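Local atomic coordinates of magnesium transporter, putative (PDB entry 3KXR), a protein that probably transports magnesium or related cations across the membrane, and is represented here by a piece holding part of an MgtE intracellular N domain and a CBS domain pair. Residues E46-Y51 against G57-H62; R32-A35 against Q41-R44. All coordinates share one frame; numbering follows the deposited sequence.

Overall arrangement
From the N terminus, the chain runs through helix 15-20 into helix 27-36, turns, and continues as helix 39-50. Contact 2 closes this first short turn, joining 32-35 to 41-44 within the MgtE N-domain part. Contact 1 follows in series: the last turn of helix 39-50 and Tyr51 meet 57-62, which leads on to strand 66-68 of the first CBS domain. The two contacts neither nest nor cross. Helix 39-50 serves both, and their centres lie about 13 Å apart. They touch where His62 CD2 packs on Gln43 OE1, at 3.4 Å. Contact 2 joins two helices within the N-domain part; contact 1 ties that part to the start of the CBS pair.

Contact 1: E46-Y51 against G57-H62; sequences ELYDQY and GRYTDH
The end of helix 39-50 and the loop 57-62 come closest at Leu47 and Arg58, whose CA atoms are 4.9 Å apart. Arg58 is the central side chain. Its CG stands anti to the backbone N (chi1 168°), and a bend at chi3 turns the guanidinium onto the C-terminal end of the helix. NE and NH2 grip one carbonyl side-on: NE lies 2.7 Å and NH2 2.9 Å from Tyr51 O. NH2 also makes a weak bond to Tyr48 O. The guanidinium lies flat on the Tyr48 ring, planes 23° apart, and Arg58 CG sits over the same ring, 3.6 Å from its centroid. The Tyr48 edge meets the face of Tyr59 in a T-shaped pair. This is the junction between the MgtE N-domain part and the first CBS domain, as in MgtE-type transporters. With an alanine at Arg58, Tyr51 O would probably lose both donors and one face of Tyr48 its cover. Gly57 CA makes a CH-pi contact with one face of Tyr51, while Gln50 CG covers the other. Leu47 CD1 reaches Thr60 O at 3.3 Å and touches His62, whose ND1 is hydrogen-bonded to Ile160 O in the second CBS domain.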
ATOM      1  N   GLU A  46      13.530   0.262   7.546  1.00 42.63           N
ATOM      2  CA  GLU A  46      14.008   1.587   7.939  1.00 43.94           C
ATOM      3  C   GLU A  46      14.801   1.534   9.232  1.00 43.37           C
ATOM      4  O   GLU A  46      15.796   2.246   9.359  1.00 43.08           O
ATOM      5  CB  GLU A  46      12.848   2.608   8.076  1.00 44.54           C
ATOM      6  CG  GLU A  46      12.098   2.928   6.734  1.00 49.62           C
ATOM      7  CD  GLU A  46      13.047   3.398   5.581  1.00 57.05           C
ATOM      8  OE1 GLU A  46      13.960   4.219   5.846  1.00 61.67           O
ATOM      9  OE2 GLU A  46      12.900   2.948   4.409  1.00 62.07           O
ATOM     10  N   LEU A  47      14.386   0.676  10.169  1.00 43.22           N
ATOM     11  CA  LEU A  47      15.110   0.534  11.435  1.00 42.93           C
ATOM     12  C   LEU A  47      16.472  -0.135  11.248  1.00 43.31           C
ATOM     13  O   LEU A  47      17.477   0.321  11.812  1.00 43.35           O
ATOM     14  CB  LEU A  47      14.306  -0.248  12.448  1.00 42.47           C
ATOM     15  CG  LEU A  47      13.087   0.487  13.020  1.00 43.06           C
ATOM     16  CD1 LEU A  47      12.178  -0.522  13.680  1.00 41.16           C
ATOM     17  CD2 LEU A  47      13.451   1.613  13.985  1.00 41.32           C
ATOM     18  N   TYR A  48      16.495  -1.219  10.481  1.00 43.40           N
ATOM     19  CA  TYR A  48      17.745  -1.890  10.156  1.00 43.88           C
ATOM     20  C   TYR A  48      18.667  -0.954   9.364  1.00 44.18           C
ATOM     21  O   TYR A  48      19.872  -0.971   9.512  1.00 43.01           O
ATOM     22  CB  TYR A  48      17.489  -3.139   9.337  1.00 44.15           C
ATOM     23  CG  TYR A  48      17.265  -4.385  10.145  1.00 43.97           C
ATOM     24  CD1 TYR A  48      18.095  -5.492  10.008  1.00 44.44           C
ATOM     25  CD2 TYR A  48      16.237  -4.466  11.042  1.00 46.13           C
ATOM     26  CE1 TYR A  48      17.894  -6.644  10.767  1.00 45.63           C
ATOM     27  CE2 TYR A  48      16.028  -5.623  11.801  1.00 46.14           C
ATOM     28  CZ  TYR A  48      16.857  -6.692  11.657  1.00 45.29           C
ATOM     29  OH  TYR A  48      16.626  -7.812  12.394  1.00 47.44           O
ATOM     30  N   ASP A  49      18.077  -0.106   8.552  1.00 44.64           N
ATOM     31  CA  ASP A  49      18.854   0.807   7.766  1.00 45.27           C
ATOM     32  C   ASP A  49      19.429   1.918   8.610  1.00 45.07           C
ATOM     33  O   ASP A  49      20.485   2.466   8.289  1.00 45.75           O
ATOM     34  CB  ASP A  49      17.983   1.385   6.654  1.00 45.92           C
ATOM     35  CG  ASP A  49      18.776   2.146   5.616  1.00 48.00           C
ATOM     36  OD1 ASP A  49      19.922   1.767   5.280  1.00 49.45           O
ATOM     37  OD2 ASP A  49      18.218   3.129   5.104  1.00 52.58           O
ATOM     38  N   GLN A  50      18.755   2.265   9.696  1.00 44.98           N
ATOM     39  CA  GLN A  50      19.248   3.347  10.526  1.00 44.35           C
ATOM     40  C   GLN A  50      20.121   2.847  11.655  1.00 43.78           C
ATOM     41  O   GLN A  50      21.045   3.529  12.034  1.00 43.63           O
ATOM     42  CB  GLN A  50      18.108   4.162  11.092  1.00 44.19           C
ATOM     43  CG  GLN A  50      18.595   5.377  11.878  1.00 46.51           C
ATOM     44  CD  GLN A  50      17.452   6.238  12.404  1.00 50.29           C
ATOM     45  OE1 GLN A  50      16.267   5.914  12.218  1.00 52.09           O
ATOM     46  NE2 GLN A  50      17.797   7.336  13.073  1.00 50.43           N
ATOM     47  N   TYR A  51      19.829   1.667  12.193  1.00 43.29           N
ATOM     48  CA  TYR A  51      20.520   1.174  13.385  1.00 42.98           C
ATOM     49  C   TYR A  51      21.297  -0.089  13.078  1.00 43.11           C
ATOM     50  O   TYR A  51      20.796  -1.002  12.417  1.00 42.97           O
ATOM     51  CB  TYR A  51      19.525   0.912  14.541  1.00 42.95           C
ATOM     52  CG  TYR A  51      18.794   2.158  14.996  1.00 41.98           C
ATOM     53  CD1 TYR A  51      17.444   2.364  14.687  1.00 41.45           C
ATOM     54  CD2 TYR A  51      19.462   3.154  15.698  1.00 42.60           C
ATOM     55  CE1 TYR A  51      16.780   3.538  15.089  1.00 41.53           C
ATOM     56  CE2 TYR A  51      18.803   4.328  16.118  1.00 42.25           C
ATOM     57  CZ  TYR A  51      17.475   4.514  15.802  1.00 41.28           C
ATOM     58  OH  TYR A  51      16.864   5.672  16.198  1.00 40.10           O
ATOM     59  N   GLY A  57      17.638  -0.009  18.803  1.00 38.75           N
ATOM     60  CA  GLY A  57      16.784   0.624  17.798  1.00 39.25           C
ATOM     61  C   GLY A  57      16.368  -0.308  16.661  1.00 39.69           C
ATOM     62  O   GLY A  57      15.264  -0.242  16.138  1.00 39.02           O
ATOM     63  N   ARG A  58      17.288  -1.163  16.260  1.00 40.61           N
ATOM     64  CA  ARG A  58      17.066  -2.075  15.156  1.00 41.02           C
ATOM     65  C   ARG A  58      15.898  -3.040  15.438  1.00 41.67           C
ATOM     66  O   ARG A  58      15.195  -3.423  14.496  1.00 41.70           O
ATOM     67  CB  ARG A  58      18.372  -2.820  14.884  1.00 40.63           C
ATOM     68  CG  ARG A  58      18.255  -3.992  13.975  1.00 41.24           C
ATOM     69  CD  ARG A  58      19.611  -4.515  13.586  1.00 40.87           C
ATOM     70  NE  ARG A  58      20.220  -3.668  12.574  1.00 39.77           N
ATOM     71  CZ  ARG A  58      20.962  -4.115  11.552  1.00 40.30           C
ATOM     72  NH1 ARG A  58      21.202  -5.408  11.364  1.00 39.33           N
ATOM     73  NH2 ARG A  58      21.450  -3.259  10.682  1.00 38.61           N
ATOM     74  N   TYR A  59      15.674  -3.401  16.709  1.00 41.76           N
ATOM     75  CA  TYR A  59      14.646  -4.397  17.068  1.00 43.00           C
ATOM     76  C   TYR A  59      13.450  -3.782  17.769  1.00 43.43           C
ATOM     77  O   TYR A  59      12.633  -4.475  18.341  1.00 44.29           O
ATOM     78  CB  TYR A  59      15.241  -5.492  17.934  1.00 43.22           C
ATOM     79  CG  TYR A  59      16.431  -6.110  17.287  1.00 45.93           C
ATOM     80  CD1 TYR A  59      16.305  -7.202  16.426  1.00 49.10           C
ATOM     81  CD2 TYR A  59      17.694  -5.583  17.498  1.00 47.76           C
ATOM     82  CE1 TYR A  59      17.436  -7.764  15.791  1.00 50.27           C
ATOM     83  CE2 TYR A  59      18.811  -6.130  16.882  1.00 50.46           C
ATOM     84  CZ  TYR A  59      18.683  -7.213  16.030  1.00 50.68           C
ATOM     85  OH  TYR A  59      19.830  -7.707  15.442  1.00 53.77           O
ATOM     86  N   THR A  60      13.357  -2.467  17.693  1.00 44.06           N
ATOM     87  CA  THR A  60      12.249  -1.707  18.218  1.00 44.70           C
ATOM     88  C   THR A  60      10.936  -1.993  17.520  1.00 44.55           C
ATOM     89  O   THR A  60      10.875  -2.113  16.312  1.00 44.01           O
ATOM     90  CB  THR A  60      12.534  -0.220  18.046  1.00 44.57           C
ATOM     91  OG1 THR A  60      13.455   0.157  19.064  1.00 47.53           O
ATOM     92  CG2 THR A  60      11.274   0.607  18.193  1.00 45.89           C
ATOM     93  N   ASP A  61       9.882  -2.054  18.308  1.00 44.73           N
ATOM     94  CA  ASP A  61       8.556  -2.308  17.806  1.00 45.23           C
ATOM     95  C   ASP A  61       7.776  -1.012  17.894  1.00 44.95           C
ATOM     96  O   ASP A  61       7.720  -0.404  18.929  1.00 44.62           O
ATOM     97  CB  ASP A  61       7.931  -3.393  18.671  1.00 45.90           C
ATOM     98  CG  ASP A  61       6.570  -3.791  18.212  1.00 49.08           C
ATOM     99  OD1 ASP A  61       6.080  -3.237  17.210  1.00 51.92           O
ATOM    100  OD2 ASP A  61       5.986  -4.660  18.886  1.00 54.36           O
ATOM    101  N   HIS A  62       7.196  -0.578  16.790  1.00 45.73           N
ATOM    102  CA  HIS A  62       6.465   0.679  16.748  1.00 46.78           C
ATOM    103  C   HIS A  62       5.100   0.545  17.410  1.00 46.20           C
ATOM    104  O   HIS A  62       4.501   1.551  17.766  1.00 45.97           O
ATOM    105  CB  HIS A  62       6.261   1.173  15.315  1.00 47.42           C
ATOM    106  CG  HIS A  62       7.521   1.621  14.619  1.00 52.94           C
ATOM    107  ND1 HIS A  62       8.310   2.663  15.074  1.00 56.25           N
ATOM    108  CD2 HIS A  62       8.109   1.181  13.472  1.00 55.13           C
ATOM    109  CE1 HIS A  62       9.328   2.838  14.245  1.00 56.07           C
ATOM    110  NE2 HIS A  62       9.234   1.946  13.270  1.00 56.13           N
TER

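Contact 2: R32-A35 against Q41-R44; sequences RALA and QRQR
Arg42 NH1 donates a hydrogen bond to Leu34 O across the turn between two helices, at 2.7 Å. The N-H...O angle is 145°. The oxygen lies near the guanidinium plane, at its edge, while NH1 is tilted 20° from the carbonyl plane. Ala35 O is also at this edge, but farther off, 3.7 Å from NH1. The aliphatic part of the arginine passes the same carbonyl, with Arg42 CG 3.5 Å from Leu34 O. Leu34 CD2 approaches Arg42 CG at 4.2 Å, a loose apolar touch. The CA atoms of these two residues are 6.0 Å apart, the nearest pair in the contact. A bend at chi3 (-70°) turns the guanidinium back toward helix 27-36. Glu39, at the start of helix 39-50, forms a salt bridge with Arg42 NE and so helps to fix the group's rotation. This charge probably offsets that of the guanidinium. The contact is a small one at the surface, joining consecutive helices of the MgtE N-domain part. Ala35 packs on Glu39 of the third subunit. Helix 15-20 lies against both helices: Ala33 touches its Leu18, and Arg44 reaches its Glu16 in a salt bridge.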
ATOM      1  N   ARG A  32      11.483  -1.606  -5.551  1.00 44.72           N
ATOM      2  CA  ARG A  32      10.329  -2.382  -5.998  1.00 45.08           C
ATOM      3  C   ARG A  32       9.973  -3.398  -4.911  1.00 44.31           C
ATOM      4  O   ARG A  32       8.801  -3.643  -4.640  1.00 43.04           O
ATOM      5  CB  ARG A  32      10.581  -3.072  -7.347  1.00 45.55           C
ATOM      6  CG  ARG A  32      10.547  -2.100  -8.561  1.00 48.74           C
ATOM      7  CD  ARG A  32      10.582  -2.826  -9.951  1.00 50.57           C
ATOM      8  NE  ARG A  32      11.466  -4.001  -9.873  1.00 54.28           N
ATOM      9  CZ  ARG A  32      12.760  -4.038 -10.231  1.00 56.11           C
ATOM     10  NH1 ARG A  32      13.366  -2.951 -10.721  1.00 57.41           N
ATOM     11  NH2 ARG A  32      13.457  -5.175 -10.099  1.00 55.19           N
ATOM     12  N   ALA A  33      11.002  -3.959  -4.272  1.00 44.13           N
ATOM     13  CA  ALA A  33      10.805  -4.898  -3.146  1.00 43.99           C
ATOM     14  C   ALA A  33      10.041  -4.253  -1.967  1.00 43.69           C
ATOM     15  O   ALA A  33       9.095  -4.843  -1.416  1.00 43.17           O
ATOM     16  CB  ALA A  33      12.141  -5.433  -2.668  1.00 43.68           C
ATOM     17  N   LEU A  34      10.448  -3.030  -1.628  1.00 43.04           N
ATOM     18  CA  LEU A  34       9.843  -2.291  -0.546  1.00 43.26           C
ATOM     19  C   LEU A  34       8.379  -1.958  -0.849  1.00 43.44           C
ATOM     20  O   LEU A  34       7.523  -2.093   0.024  1.00 43.21           O
ATOM     21  CB  LEU A  34      10.633  -1.013  -0.251  1.00 42.95           C
ATOM     22  CG  LEU A  34      11.980  -1.189   0.450  1.00 43.59           C
ATOM     23  CD1 LEU A  34      12.631   0.191   0.572  1.00 42.33           C
ATOM     24  CD2 LEU A  34      11.848  -1.892   1.817  1.00 41.04           C
ATOM     25  N   ALA A  35       8.109  -1.527  -2.077  1.00 43.76           N
ATOM     26  CA  ALA A  35       6.752  -1.219  -2.520  1.00 44.29           C
ATOM     27  C   ALA A  35       5.840  -2.435  -2.475  1.00 45.38           C
ATOM     28  O   ALA A  35       4.640  -2.308  -2.282  1.00 45.53           O
ATOM     29  CB  ALA A  35       6.776  -0.648  -3.896  1.00 43.45           C
ATOM     30  N   GLN A  41       6.847  -4.485   7.245  1.00 43.46           N
ATOM     31  CA  GLN A  41       8.143  -4.893   6.739  1.00 43.01           C
ATOM     32  C   GLN A  41       8.971  -3.679   6.302  1.00 42.06           C
ATOM     33  O   GLN A  41      10.177  -3.625   6.546  1.00 40.33           O
ATOM     34  CB  GLN A  41       7.958  -5.876   5.593  1.00 43.69           C
ATOM     35  CG  GLN A  41       7.302  -7.217   5.963  1.00 45.56           C
ATOM     36  CD  GLN A  41       7.221  -8.134   4.721  1.00 51.29           C
ATOM     37  OE1 GLN A  41       6.305  -7.988   3.884  1.00 56.19           O
ATOM     38  NE2 GLN A  41       8.204  -9.048   4.567  1.00 51.97           N
ATOM     39  N   ARG A  42       8.331  -2.696   5.677  1.00 41.70           N
ATOM     40  CA  ARG A  42       9.037  -1.434   5.362  1.00 42.25           C
ATOM     41  C   ARG A  42       9.567  -0.765   6.620  1.00 42.05           C
ATOM     42  O   ARG A  42      10.639  -0.175   6.599  1.00 42.47           O
ATOM     43  CB  ARG A  42       8.142  -0.425   4.647  1.00 42.09           C
ATOM     44  CG  ARG A  42       8.053  -0.622   3.173  1.00 43.53           C
ATOM     45  CD  ARG A  42       7.248   0.488   2.502  1.00 45.32           C
ATOM     46  NE  ARG A  42       5.821   0.403   2.834  1.00 45.95           N
ATOM     47  CZ  ARG A  42       4.927  -0.343   2.183  1.00 44.56           C
ATOM     48  NH1 ARG A  42       5.277  -1.097   1.148  1.00 41.99           N
ATOM     49  NH2 ARG A  42       3.664  -0.339   2.588  1.00 45.76           N
ATOM     50  N   GLN A  43       8.815  -0.852   7.713  1.00 41.86           N
ATOM     51  CA  GLN A  43       9.235  -0.224   8.971  1.00 42.03           C
ATOM     52  C   GLN A  43      10.501  -0.919   9.495  1.00 42.01           C
ATOM     53  O   GLN A  43      11.439  -0.266   9.944  1.00 42.09           O
ATOM     54  CB  GLN A  43       8.109  -0.251  10.018  1.00 42.09           C
ATOM     55  CG  GLN A  43       6.929   0.741   9.769  1.00 43.52           C
ATOM     56  CD  GLN A  43       5.661   0.542  10.711  1.00 46.67           C
ATOM     57  OE1 GLN A  43       5.649  -0.280  11.651  1.00 46.21           O
ATOM     58  NE2 GLN A  43       4.611   1.333  10.446  1.00 48.36           N
ATOM     59  N   ARG A  44      10.521  -2.244   9.390  1.00 42.04           N
ATOM     60  CA  ARG A  44      11.650  -3.059   9.811  1.00 42.59           C
ATOM     61  C   ARG A  44      12.875  -2.706   8.994  1.00 41.46           C
ATOM     62  O   ARG A  44      13.978  -2.576   9.524  1.00 40.91           O
ATOM     63  CB  ARG A  44      11.300  -4.558   9.707  1.00 43.31           C
ATOM     64  CG  ARG A  44      12.238  -5.513  10.511  1.00 48.84           C
ATOM     65  CD  ARG A  44      11.551  -6.841  11.078  1.00 55.33           C
ATOM     66  NE  ARG A  44      10.252  -7.174  10.462  1.00 60.97           N
ATOM     67  CZ  ARG A  44      10.012  -8.081   9.492  1.00 66.10           C
ATOM     68  NH1 ARG A  44      10.984  -8.851   8.971  1.00 67.56           N
ATOM     69  NH2 ARG A  44       8.757  -8.221   9.027  1.00 67.40           N
TER